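Local coordinates for protein Nadp(h)-dependent ketose reductase (Bemisia argentifolii, PDB 1E3J) that reduces ketoses such as fructose, probably to sorbitol, using NADP(H), as a zinc-containing member of the alcohol dehydrogenase family, at residues T114-P119 with Y129-D134; A188-A193 with S310-V315; V279-A284 with I289-V294; H321-E326 with F332-K337. All blocks are in the same frame, centred on the assembly; numbering follows the deposited sequence.

Overall arrangement
Interactions 1 and 3 are buried, interaction 2 is partly buried and interaction 4 lies at the surface. Interactions 1 and 4 both reach the same mixed sheet, built from GroES-like strands and the C-terminal strands 319-324 and 344-348, their nearest atoms about 8 Å apart; interaction 1 sets a cysteine sulfur against two rings beside a zinc ligand, whereas interaction 4 sets one alanine methyl against two rings. Interaction 3 lies in the Rossmann-type part, and interaction 2 joins one of its helices to the loop leading back to the mixed sheet; along the chain interaction 3 is nested inside the loop closed by interaction 2. Interaction 3 alone has a hydrogen bond between its segments.

Interaction 1: T114-P119 with Y129-D134; sequences TFCATP and YVHAAD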
loop_
_atom_site.group_PDB
_atom_site.type_symbol
_atom_site.label_atom_id
_atom_site.label_comp_id
_atom_site.label_asym_id
_atom_site.label_seq_id
_atom_site.Cartn_x
_atom_site.Cartn_y
_atom_site.Cartn_z
ATOM N N THR A 114 3.656 26.540 -8.088
ATOM C CA THR A 114 4.148 27.505 -9.073
ATOM C C THR A 114 5.098 26.679 -9.945
ATOM O O THR A 114 6.148 26.223 -9.483
ATOM C CB THR A 114 4.958 28.639 -8.455
ATOM O OG1 THR A 114 6.157 28.088 -7.902
ATOM C CG2 THR A 114 4.149 29.370 -7.370
ATOM N N PHE A 115 4.728 26.456 -11.192
ATOM C CA PHE A 115 5.609 25.677 -12.064
ATOM C C PHE A 115 6.300 26.582 -13.133
ATOM O O PHE A 115 5.603 27.311 -13.873
ATOM C CB PHE A 115 4.792 24.573 -12.737
ATOM C CG PHE A 115 5.631 23.520 -13.357
ATOM C CD1 PHE A 115 6.127 23.683 -14.666
ATOM C CD2 PHE A 115 5.967 22.375 -12.637
ATOM C CE1 PHE A 115 6.951 22.718 -15.247
ATOM C CE2 PHE A 115 6.781 21.405 -13.187
ATOM C CZ PHE A 115 7.283 21.564 -14.505
ATOM N N CYS A 116 7.642 26.560 -13.182
ATOM C CA CYS A 116 8.428 27.364 -14.156
ATOM C C CYS A 116 7.884 27.309 -15.597
ATOM O O CYS A 116 7.831 26.227 -16.191
ATOM C CB CYS A 116 9.886 26.878 -14.245
ATOM S SG CYS A 116 10.880 27.089 -12.745
ATOM N N ALA A 117 7.505 28.463 -16.152
ATOM C CA ALA A 117 7.023 28.560 -17.550
ATOM C C ALA A 117 5.587 28.100 -17.780
ATOM O O ALA A 117 5.214 27.727 -18.894
ATOM C CB ALA A 117 7.959 27.805 -18.488
ATOM N N THR A 118 4.806 28.091 -16.702
ATOM C CA THR A 118 3.381 27.751 -16.734
ATOM C C THR A 118 2.813 29.094 -16.293
ATOM O O THR A 118 2.971 29.494 -15.138
ATOM C CB THR A 118 3.013 26.631 -15.702
ATOM O OG1 THR A 118 3.343 25.350 -16.253
ATOM C CG2 THR A 118 1.510 26.650 -15.372
ATOM N N PRO A 119 2.182 29.830 -17.227
ATOM C CA PRO A 119 1.629 31.137 -16.850
ATOM C C PRO A 119 0.853 31.000 -15.544
ATOM O O PRO A 119 0.105 30.028 -15.366
ATOM C CB PRO A 119 0.747 31.504 -18.049
ATOM C CG PRO A 119 0.351 30.166 -18.619
ATOM C CD PRO A 119 1.620 29.354 -18.507
ATOM N N TYR A 129 18.823 32.872 -12.585
ATOM C CA TYR A 129 17.523 32.457 -12.067
ATOM C C TYR A 129 17.613 32.204 -10.578
ATOM O O TYR A 129 18.620 31.711 -10.068
ATOM C CB TYR A 129 17.105 31.183 -12.815
ATOM C CG TYR A 129 15.802 30.572 -12.396
ATOM C CD1 TYR A 129 14.592 31.238 -12.601
ATOM C CD2 TYR A 129 15.785 29.316 -11.761
ATOM C CE1 TYR A 129 13.389 30.672 -12.178
ATOM C CE2 TYR A 129 14.591 28.736 -11.333
ATOM C CZ TYR A 129 13.405 29.410 -11.537
ATOM O OH TYR A 129 12.244 28.833 -11.088
ATOM N N VAL A 130 16.561 32.556 -9.874
ATOM C CA VAL A 130 16.485 32.352 -8.424
ATOM C C VAL A 130 15.457 31.211 -8.187
ATOM O O VAL A 130 14.438 31.169 -8.868
ATOM C CB VAL A 130 16.065 33.686 -7.764
ATOM C CG1 VAL A 130 14.868 33.507 -6.841
ATOM C CG2 VAL A 130 17.291 34.290 -7.029
ATOM N N HIS A 131 15.716 30.297 -7.249
ATOM C CA HIS A 131 14.791 29.166 -7.011
ATOM C C HIS A 131 14.884 28.687 -5.562
ATOM O O HIS A 131 15.949 28.797 -4.942
ATOM C CB HIS A 131 15.178 28.004 -7.964
ATOM C CG HIS A 131 14.091 26.998 -8.194
ATOM N ND1 HIS A 131 12.854 27.337 -8.698
ATOM C CD2 HIS A 131 14.069 25.653 -8.016
ATOM C CE1 HIS A 131 12.116 26.251 -8.828
ATOM N NE2 HIS A 131 12.830 25.217 -8.420
ATOM N N ALA A 132 13.787 28.139 -5.031
ATOM C CA ALA A 132 13.775 27.621 -3.641
ATOM C C ALA A 132 14.890 26.608 -3.516
ATOM O O ALA A 132 15.013 25.709 -4.346
ATOM C CB ALA A 132 12.431 26.956 -3.321
ATOM N N ALA A 133 15.703 26.755 -2.483
ATOM C CA ALA A 133 16.852 25.894 -2.262
ATOM C C ALA A 133 16.543 24.433 -2.087
ATOM O O ALA A 133 17.333 23.574 -2.501
ATOM C CB ALA A 133 17.628 26.375 -1.049
ATOM N N ASP A 134 15.415 24.129 -1.458
ATOM C CA ASP A 134 15.105 22.729 -1.250
ATOM C C ASP A 134 14.682 22.035 -2.557
ATOM O O ASP A 134 14.462 20.815 -2.573
ATOM C CB ASP A 134 14.012 22.580 -0.175
ATOM C CG ASP A 134 12.739 23.271 -0.550
ATOM O OD1 ASP A 134 12.801 24.427 -1.018
ATOM O OD2 ASP A 134 11.671 22.670 -0.365
#
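C116 SG is the single atom through which residues 114-119 meet 129-134, with the Y129 and H131 rings near it. C116 SG lies 4.8 Å from the centroid of the Y129 ring and 60° off its normal, an oblique sulfur-aromatic contact. Its distance to the centroid of the H131 ring is 5.0 Å, again oblique, with C116 SG to H131 CE1 at 4.2 Å. The modelled approach of the Y129 hydroxyl to the sulfur is too close to be interpreted, and the weak bond from H131 ND1 to Y129 OH is doubtful for the same reason. The other ring nitrogen is better defined: H131 NE2 donates to the backbone O of E91, which limits rotation of the imidazole. In Y129, CG anti to the backbone N (chi1 178°) carries the ring out to the sulfur; in H131 a similar torsion (-160°) brings CE1 up to it. C116 is second in a type II beta turn from F115 to T118, closed by T118 N to F115 O at 3.0 Å. Its side chain comes within about 4 Å of that of H66, a zinc ligand, so the contact lies in the second shell of that site. F115 also meets the ring of H66. Strand 114-115 pairs with strand 93-94, while strand 128-132 runs antiparallel to strand 30-40, and V90 of strand 87-90 touches both Y129 and H131.

Interaction 2: A188-A193 with S310-V315; sequences AKAYGA and SGRCNV
The methyl group of A190 carries the contact, touching two consecutive residues of the 310-315 loop. A190 CB stands 3.9 Å from C313 SG, an apolar contact, and 4.3 Å from R312 CB. The thiol reaches it with SG anti to the carbonyl carbon (chi1 -67°), beside the backbone N. In R312 the root of the side chain does the touching; its extended chain carries the guanidinium back over its own segment, where R312 NH1 makes a weak hydrogen bond of 3.0 Å to S310 OG. Helix 179-190 follows the first strand of the Rossmann-type sheet, and the contact joins its C-terminal end to the loop after helix 301-309. Both helix ends are closed by Schellman motifs, with G192 and G311 at positive phi, and this turns the chain sharply after each helix. At the first end K189 NZ donates a hydrogen bond to A193 O at 2.9 Å, in the carbonyl plane with a C=O...N angle of 158°, and also forms a salt bridge with D214, fixing the lysine along the turn. M307 of helix 301-309 packs on both A190 and C313, and L168 of a neighbouring subunit lies against R312 and Y191.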
loop_
_atom_site.group_PDB
_atom_site.type_symbol
_atom_site.label_atom_id
_atom_site.label_comp_id
_atom_site.label_asym_id
_atom_site.label_seq_id
_atom_site.Cartn_x
_atom_site.Cartn_y
_atom_site.Cartn_z
ATOM N N ALA A 188 12.232 2.282 -16.419
ATOM C CA ALA A 188 11.719 0.941 -16.260
ATOM C C ALA A 188 12.851 -0.097 -16.224
ATOM O O ALA A 188 12.809 -1.059 -15.417
ATOM C CB ALA A 188 10.729 0.637 -17.361
ATOM N N LYS A 189 13.869 0.093 -17.060
ATOM C CA LYS A 189 14.982 -0.847 -17.040
ATOM C C LYS A 189 15.740 -0.621 -15.741
ATOM O O LYS A 189 16.176 -1.583 -15.096
ATOM C CB LYS A 189 15.929 -0.635 -18.227
ATOM C CG LYS A 189 15.326 -1.027 -19.566
ATOM C CD LYS A 189 14.973 -2.509 -19.625
ATOM C CE LYS A 189 16.186 -3.427 -19.272
ATOM N NZ LYS A 189 15.706 -4.858 -19.046
ATOM N N ALA A 190 15.916 0.639 -15.348
ATOM C CA ALA A 190 16.612 0.860 -14.103
ATOM C C ALA A 190 15.830 0.207 -12.939
ATOM O O ALA A 190 16.430 -0.193 -11.948
ATOM C CB ALA A 190 16.800 2.362 -13.848
ATOM N N TYR A 191 14.507 0.058 -13.058
ATOM C CA TYR A 191 13.783 -0.563 -11.961
ATOM C C TYR A 191 13.771 -2.070 -12.033
ATOM O O TYR A 191 13.101 -2.713 -11.227
ATOM C CB TYR A 191 12.334 -0.070 -11.874
ATOM C CG TYR A 191 12.223 1.115 -10.993
ATOM C CD1 TYR A 191 12.323 0.964 -9.595
ATOM C CD2 TYR A 191 12.078 2.396 -11.516
ATOM C CE1 TYR A 191 12.289 2.060 -8.738
ATOM C CE2 TYR A 191 12.032 3.507 -10.661
ATOM C CZ TYR A 191 12.145 3.321 -9.263
ATOM O OH TYR A 191 12.130 4.371 -8.376
ATOM N N GLY A 192 14.465 -2.640 -13.016
ATOM C CA GLY A 192 14.523 -4.077 -13.086
ATOM C C GLY A 192 13.487 -4.719 -13.979
ATOM O O GLY A 192 13.377 -5.944 -14.018
ATOM N N ALA A 193 12.729 -3.921 -14.714
ATOM C CA ALA A 193 11.699 -4.515 -15.568
ATOM C C ALA A 193 12.217 -5.060 -16.883
ATOM O O ALA A 193 13.331 -4.744 -17.331
ATOM C CB ALA A 193 10.632 -3.478 -15.894
ATOM N N SER A 310 24.835 6.559 -10.667
ATOM C CA SER A 310 25.339 5.199 -10.528
ATOM C C SER A 310 25.605 4.553 -11.894
ATOM O O SER A 310 26.085 3.429 -11.972
ATOM C CB SER A 310 24.325 4.357 -9.753
ATOM O OG SER A 310 23.097 4.276 -10.466
ATOM N N GLY A 311 25.277 5.252 -12.975
ATOM C CA GLY A 311 25.515 4.685 -14.301
ATOM C C GLY A 311 24.397 3.816 -14.853
ATOM O O GLY A 311 24.586 3.157 -15.867
ATOM N N ARG A 312 23.222 3.814 -14.229
ATOM C CA ARG A 312 22.118 2.972 -14.744
ATOM C C ARG A 312 21.363 3.572 -15.917
ATOM O O ARG A 312 20.678 2.864 -16.641
ATOM C CB ARG A 312 21.086 2.692 -13.665
ATOM C CG ARG A 312 21.579 1.804 -12.550
ATOM C CD ARG A 312 20.434 1.557 -11.594
ATOM N NE ARG A 312 20.768 0.552 -10.601
ATOM C CZ ARG A 312 21.342 0.828 -9.437
ATOM N NH1 ARG A 312 21.644 2.082 -9.123
ATOM N NH2 ARG A 312 21.591 -0.154 -8.586
ATOM N N CYS A 313 21.480 4.880 -16.088
ATOM C CA CYS A 313 20.771 5.560 -17.146
ATOM C C CYS A 313 21.658 6.554 -17.837
ATOM O O CYS A 313 22.190 7.477 -17.210
ATOM C CB CYS A 313 19.563 6.319 -16.583
ATOM S SG CYS A 313 18.344 5.229 -15.954
ATOM N N ASN A 314 21.814 6.351 -19.130
ATOM C CA ASN A 314 22.569 7.245 -19.964
ATOM C C ASN A 314 21.468 8.150 -20.499
ATOM O O ASN A 314 20.677 7.727 -21.343
ATOM C CB ASN A 314 23.179 6.472 -21.132
ATOM C CG ASN A 314 23.806 7.399 -22.186
ATOM O OD1 ASN A 314 23.419 8.576 -22.312
ATOM N ND2 ASN A 314 24.758 6.855 -22.967
ATOM N N VAL A 315 21.365 9.374 -20.006
ATOM C CA VAL A 315 20.332 10.245 -20.543
ATOM C C VAL A 315 20.947 11.202 -21.555
ATOM O O VAL A 315 20.236 11.787 -22.353
ATOM C CB VAL A 315 19.616 11.079 -19.436
ATOM C CG1 VAL A 315 18.795 10.158 -18.533
ATOM C CG2 VAL A 315 20.624 11.860 -18.631
#

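Interaction 3: V279-A284 with I289-V294; sequences VPLVNA and IDIKSV
In the helix-to-strand connection that leads into strand 290-293, the last strand of the Rossmann-type parallel sheet within this chain, A284 meets I289 and L281 meets I291. The polar link is a backbone bond, I289 N to A284 O at 2.9 Å, nearly straight with an N-H...O angle of 174°. The bond joins residues five positions apart, closing the four-residue connection between A284 of helix 281-285 and the approach to the strand. The side chains close alongside it: A284 CB is 4.0 Å from I289 CB, and I289 CG1 passes 3.7 Å from A284 O, packing hydrocarbon beside the bonded oxygen. One turn earlier on the helix, L281 CD2 touches I291 CD1 at 3.6 Å, the two side chains crossing at about a right angle. I291 reaches that far because CG1 lies anti to the carbonyl carbon and chi2 is near-extended (157°), which also brings its CD1 to 4.4 Å from A284 CB. Strand alternation sends D290 the other way, where it forms a salt bridge with R163 of a neighbouring subunit. V279 pairs antiparallel with a strand of that same subunit. All four touching residues are buried, and they pack a short helix against the start of the strand that is outermost, within this chain, in a Rossmann-type sheet, as in the coenzyme domain of zinc-containing alcohol dehydrogenases.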
loop_
_atom_site.group_PDB
_atom_site.type_symbol
_atom_site.label_atom_id
_atom_site.label_comp_id
_atom_site.label_asym_id
_atom_site.label_seq_id
_atom_site.Cartn_x
_atom_site.Cartn_y
_atom_site.Cartn_z
ATOM N N VAL A 279 -12.532 5.282 -26.216
ATOM C CA VAL A 279 -11.799 4.099 -25.777
ATOM C C VAL A 279 -12.691 3.039 -25.215
ATOM O O VAL A 279 -13.809 3.312 -24.800
ATOM C CB VAL A 279 -10.745 4.474 -24.712
ATOM C CG1 VAL A 279 -9.705 5.422 -25.318
ATOM C CG2 VAL A 279 -11.436 5.115 -23.522
ATOM N N PRO A 280 -12.195 1.800 -25.175
ATOM C CA PRO A 280 -12.962 0.671 -24.660
ATOM C C PRO A 280 -12.847 0.448 -23.161
ATOM O O PRO A 280 -12.410 -0.634 -22.741
ATOM C CB PRO A 280 -12.385 -0.495 -25.443
ATOM C CG PRO A 280 -10.929 -0.150 -25.420
ATOM C CD PRO A 280 -10.952 1.324 -25.812
ATOM N N LEU A 281 -13.242 1.437 -22.356
ATOM C CA LEU A 281 -13.180 1.287 -20.909
ATOM C C LEU A 281 -13.863 0.012 -20.440
ATOM O O LEU A 281 -13.418 -0.595 -19.460
ATOM C CB LEU A 281 -13.815 2.476 -20.187
ATOM C CG LEU A 281 -13.158 3.850 -20.282
ATOM C CD1 LEU A 281 -13.758 4.722 -19.164
ATOM C CD2 LEU A 281 -11.640 3.748 -20.149
ATOM N N VAL A 282 -14.937 -0.403 -21.116
ATOM C CA VAL A 282 -15.634 -1.635 -20.716
ATOM C C VAL A 282 -14.646 -2.830 -20.634
ATOM O O VAL A 282 -14.712 -3.622 -19.683
ATOM C CB VAL A 282 -16.830 -1.971 -21.704
ATOM C CG1 VAL A 282 -16.311 -2.322 -23.138
ATOM C CG2 VAL A 282 -17.666 -3.098 -21.135
ATOM N N ASN A 283 -13.736 -2.935 -21.613
ATOM C CA ASN A 283 -12.727 -3.999 -21.697
ATOM C C ASN A 283 -11.786 -3.953 -20.505
ATOM O O ASN A 283 -11.262 -4.983 -20.074
ATOM C CB ASN A 283 -11.862 -3.838 -22.956
ATOM C CG ASN A 283 -12.554 -4.317 -24.230
ATOM O OD1 ASN A 283 -13.781 -4.236 -24.366
ATOM N ND2 ASN A 283 -11.764 -4.803 -25.174
ATOM N N ALA A 284 -11.545 -2.747 -20.003
ATOM C CA ALA A 284 -10.647 -2.564 -18.870
ATOM C C ALA A 284 -11.299 -3.110 -17.611
ATOM O O ALA A 284 -10.682 -3.841 -16.834
ATOM C CB ALA A 284 -10.320 -1.071 -18.679
ATOM N N ILE A 289 -8.297 -3.700 -15.216
ATOM C CA ILE A 289 -7.092 -2.976 -15.622
ATOM C C ILE A 289 -7.314 -1.603 -14.970
ATOM O O ILE A 289 -8.406 -1.037 -15.085
ATOM C CB ILE A 289 -7.054 -2.680 -17.141
ATOM C CG1 ILE A 289 -7.120 -3.978 -17.964
ATOM C CG2 ILE A 289 -5.814 -1.840 -17.483
ATOM C CD1 ILE A 289 -5.901 -4.841 -17.900
ATOM N N ASP A 290 -6.321 -1.079 -14.276
ATOM C CA ASP A 290 -6.448 0.232 -13.715
ATOM C C ASP A 290 -5.812 1.215 -14.704
ATOM O O ASP A 290 -4.849 0.877 -15.393
ATOM C CB ASP A 290 -5.717 0.332 -12.380
ATOM C CG ASP A 290 -6.386 -0.505 -11.264
ATOM O OD1 ASP A 290 -7.590 -0.864 -11.367
ATOM O OD2 ASP A 290 -5.694 -0.802 -10.266
ATOM N N ILE A 291 -6.369 2.417 -14.799
ATOM C CA ILE A 291 -5.816 3.435 -15.664
ATOM C C ILE A 291 -5.358 4.576 -14.748
ATOM O O ILE A 291 -6.187 5.243 -14.113
ATOM C CB ILE A 291 -6.856 3.941 -16.655
ATOM C CG1 ILE A 291 -7.340 2.771 -17.533
ATOM C CG2 ILE A 291 -6.257 5.076 -17.492
ATOM C CD1 ILE A 291 -8.708 2.986 -18.154
ATOM N N LYS A 292 -4.047 4.790 -14.668
ATOM C CA LYS A 292 -3.499 5.829 -13.783
ATOM C C LYS A 292 -2.779 6.916 -14.532
ATOM O O LYS A 292 -2.041 6.658 -15.482
ATOM C CB LYS A 292 -2.531 5.225 -12.758
ATOM C CG LYS A 292 -3.155 4.177 -11.871
ATOM C CD LYS A 292 -2.193 3.771 -10.765
ATOM C CE LYS A 292 -2.821 2.718 -9.862
ATOM N NZ LYS A 292 -1.882 2.266 -8.804
ATOM N N SER A 293 -2.999 8.144 -14.089
ATOM C CA SER A 293 -2.383 9.305 -14.695
ATOM C C SER A 293 -1.094 9.599 -13.964
ATOM O O SER A 293 -0.923 9.271 -12.788
ATOM C CB SER A 293 -3.286 10.513 -14.540
ATOM O OG SER A 293 -4.638 10.154 -14.696
ATOM N N VAL A 294 -0.189 10.244 -14.663
ATOM C CA VAL A 294 1.097 10.593 -14.102
ATOM C C VAL A 294 1.170 12.080 -14.335
ATOM O O VAL A 294 1.021 12.526 -15.459
ATOM C CB VAL A 294 2.215 9.964 -14.894
ATOM C CG1 VAL A 294 3.546 10.335 -14.288
ATOM C CG2 VAL A 294 2.019 8.485 -14.960
#

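Interaction 4: H321-E326 with F332-K337; sequences HSFKLE and FEAARK
Strand 319-324 and helix 328-337 pack with H321 CA 8.0 Å from A334 CA, and the distance widens to 9.8 Å between F323 CA and F332 CA. No hydrogen bond joins the two segments, and the contact is made by side chains. A334 offers its methyl to two rings of the strand: A334 CB lies 4.0 Å from F323 CZ, with F323 CE2 equally near, and 4.4 Å from H321 CD2. Both approaches are oblique to the rings. H321 and F323 are two apart in the strand and so point to the same side, toward the helix. In F323, CG stands anti to the carbonyl carbon (chi1 -65°), which places CE2 and CZ of the ring against the methyl. Elsewhere on the helix, R336 grips E333 side-on through a salt bridge in which NE and NH2 both donate to OE2; R336 NE to E333 OE2 measures 2.7 Å. That oxygen lies in the guanidinium plane. Strand, helix and strand 344-348 form a beta-alpha-beta unit, with strand 319-324 parallel to 344-348; F323 and A335 both rest on V345 of that last strand, while helix 42-50 packs on A335 and R336.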
loop_
_atom_site.group_PDB
_atom_site.type_symbol
_atom_site.label_atom_id
_atom_site.label_comp_id
_atom_site.label_asym_id
_atom_site.label_seq_id
_atom_site.Cartn_x
_atom_site.Cartn_y
_atom_site.Cartn_z
ATOM N N HIS A 321 20.005 17.717 -30.525
ATOM C CA HIS A 321 20.380 19.056 -30.951
ATOM C C HIS A 321 20.791 19.926 -29.778
ATOM O O HIS A 321 20.181 19.853 -28.702
ATOM C CB HIS A 321 19.194 19.738 -31.638
ATOM C CG HIS A 321 18.717 19.044 -32.876
ATOM N ND1 HIS A 321 18.132 17.798 -32.851
ATOM C CD2 HIS A 321 18.724 19.437 -34.171
ATOM C CE1 HIS A 321 17.793 17.453 -34.082
ATOM N NE2 HIS A 321 18.139 18.430 -34.902
ATOM N N SER A 322 21.796 20.769 -29.988
ATOM C CA SER A 322 22.273 21.678 -28.953
ATOM C C SER A 322 22.326 23.073 -29.589
ATOM O O SER A 322 22.771 23.216 -30.731
ATOM C CB SER A 322 23.676 21.276 -28.483
ATOM O OG SER A 322 23.761 19.879 -28.230
ATOM N N PHE A 323 21.861 24.086 -28.860
ATOM C CA PHE A 323 21.856 25.471 -29.321
ATOM C C PHE A 323 22.270 26.337 -28.138
ATOM O O PHE A 323 22.124 25.928 -26.974
ATOM C CB PHE A 323 20.446 25.937 -29.746
ATOM C CG PHE A 323 19.876 25.220 -30.952
ATOM C CD1 PHE A 323 20.109 25.708 -32.254
ATOM C CD2 PHE A 323 19.088 24.086 -30.798
ATOM C CE1 PHE A 323 19.565 25.072 -33.371
ATOM C CE2 PHE A 323 18.537 23.440 -31.909
ATOM C CZ PHE A 323 18.773 23.933 -33.202
ATOM N N LYS A 324 22.775 27.530 -28.436
ATOM C CA LYS A 324 23.144 28.491 -27.410
ATOM C C LYS A 324 21.861 29.302 -27.133
ATOM O O LYS A 324 20.891 29.225 -27.903
ATOM C CB LYS A 324 24.261 29.406 -27.924
ATOM C CG LYS A 324 25.587 28.669 -28.155
ATOM N N LEU A 325 21.849 30.056 -26.045
ATOM C CA LEU A 325 20.686 30.846 -25.699
ATOM C C LEU A 325 20.326 31.819 -26.837
ATOM O O LEU A 325 19.143 32.035 -27.154
ATOM C CB LEU A 325 20.964 31.583 -24.383
ATOM C CG LEU A 325 19.862 32.488 -23.837
ATOM C CD1 LEU A 325 18.561 31.708 -23.617
ATOM C CD2 LEU A 325 20.337 33.114 -22.535
ATOM N N GLU A 326 21.338 32.392 -27.485
ATOM C CA GLU A 326 21.051 33.318 -28.585
ATOM C C GLU A 326 20.223 32.654 -29.710
ATOM O O GLU A 326 19.478 33.326 -30.416
ATOM C CB GLU A 326 22.365 33.890 -29.156
ATOM C CG GLU A 326 23.217 34.705 -28.151
ATOM C CD GLU A 326 24.048 33.831 -27.184
ATOM O OE1 GLU A 326 23.927 32.578 -27.201
ATOM O OE2 GLU A 326 24.827 34.407 -26.390
ATOM N N PHE A 332 13.554 26.199 -30.654
ATOM C CA PHE A 332 12.128 25.888 -30.674
ATOM C C PHE A 332 11.676 25.397 -32.043
ATOM O O PHE A 332 10.824 24.508 -32.146
ATOM C CB PHE A 332 11.282 27.101 -30.248
ATOM C CG PHE A 332 11.173 27.263 -28.764
ATOM C CD1 PHE A 332 12.310 27.492 -27.990
ATOM C CD2 PHE A 332 9.943 27.143 -28.129
ATOM C CE1 PHE A 332 12.225 27.599 -26.593
ATOM C CE2 PHE A 332 9.836 27.247 -26.736
ATOM C CZ PHE A 332 10.980 27.475 -25.966
ATOM N N GLU A 333 12.232 25.956 -33.111
ATOM C CA GLU A 333 11.809 25.488 -34.432
ATOM C C GLU A 333 12.191 24.018 -34.590
ATOM O O GLU A 333 11.373 23.191 -35.016
ATOM C CB GLU A 333 12.442 26.329 -35.538
ATOM C CG GLU A 333 11.421 27.044 -36.405
ATOM C CD GLU A 333 10.457 26.082 -37.105
ATOM O OE1 GLU A 333 10.895 24.990 -37.552
ATOM O OE2 GLU A 333 9.258 26.433 -37.227
ATOM N N ALA A 334 13.424 23.681 -34.224
ATOM C CA ALA A 334 13.858 22.290 -34.310
ATOM C C ALA A 334 12.903 21.423 -33.471
ATOM O O ALA A 334 12.551 20.313 -33.880
ATOM C CB ALA A 334 15.289 22.147 -33.816
ATOM N N ALA A 335 12.463 21.932 -32.315
ATOM C CA ALA A 335 11.549 21.167 -31.471
ATOM C C ALA A 335 10.155 21.119 -32.084
ATOM O O ALA A 335 9.485 20.102 -32.035
ATOM C CB ALA A 335 11.481 21.771 -30.071
ATOM N N ARG A 336 9.717 22.221 -32.674
ATOM C CA ARG A 336 8.388 22.247 -33.273
ATOM C C ARG A 336 8.260 21.258 -34.435
ATOM O O ARG A 336 7.243 20.568 -34.535
ATOM C CB ARG A 336 8.036 23.661 -33.746
ATOM C CG ARG A 336 6.573 23.846 -34.142
ATOM C CD ARG A 336 6.373 25.182 -34.868
ATOM N NE ARG A 336 7.122 25.217 -36.127
ATOM C CZ ARG A 336 6.860 24.446 -37.186
ATOM N NH1 ARG A 336 5.852 23.575 -37.155
ATOM N NH2 ARG A 336 7.624 24.519 -38.268
ATOM N N LYS A 337 9.289 21.176 -35.293
ATOM C CA LYS A 337 9.274 20.271 -36.460
ATOM C C LYS A 337 9.199 18.779 -36.121
ATOM O O LYS A 337 8.557 18.024 -36.843
ATOM C CB LYS A 337 10.488 20.525 -37.368
#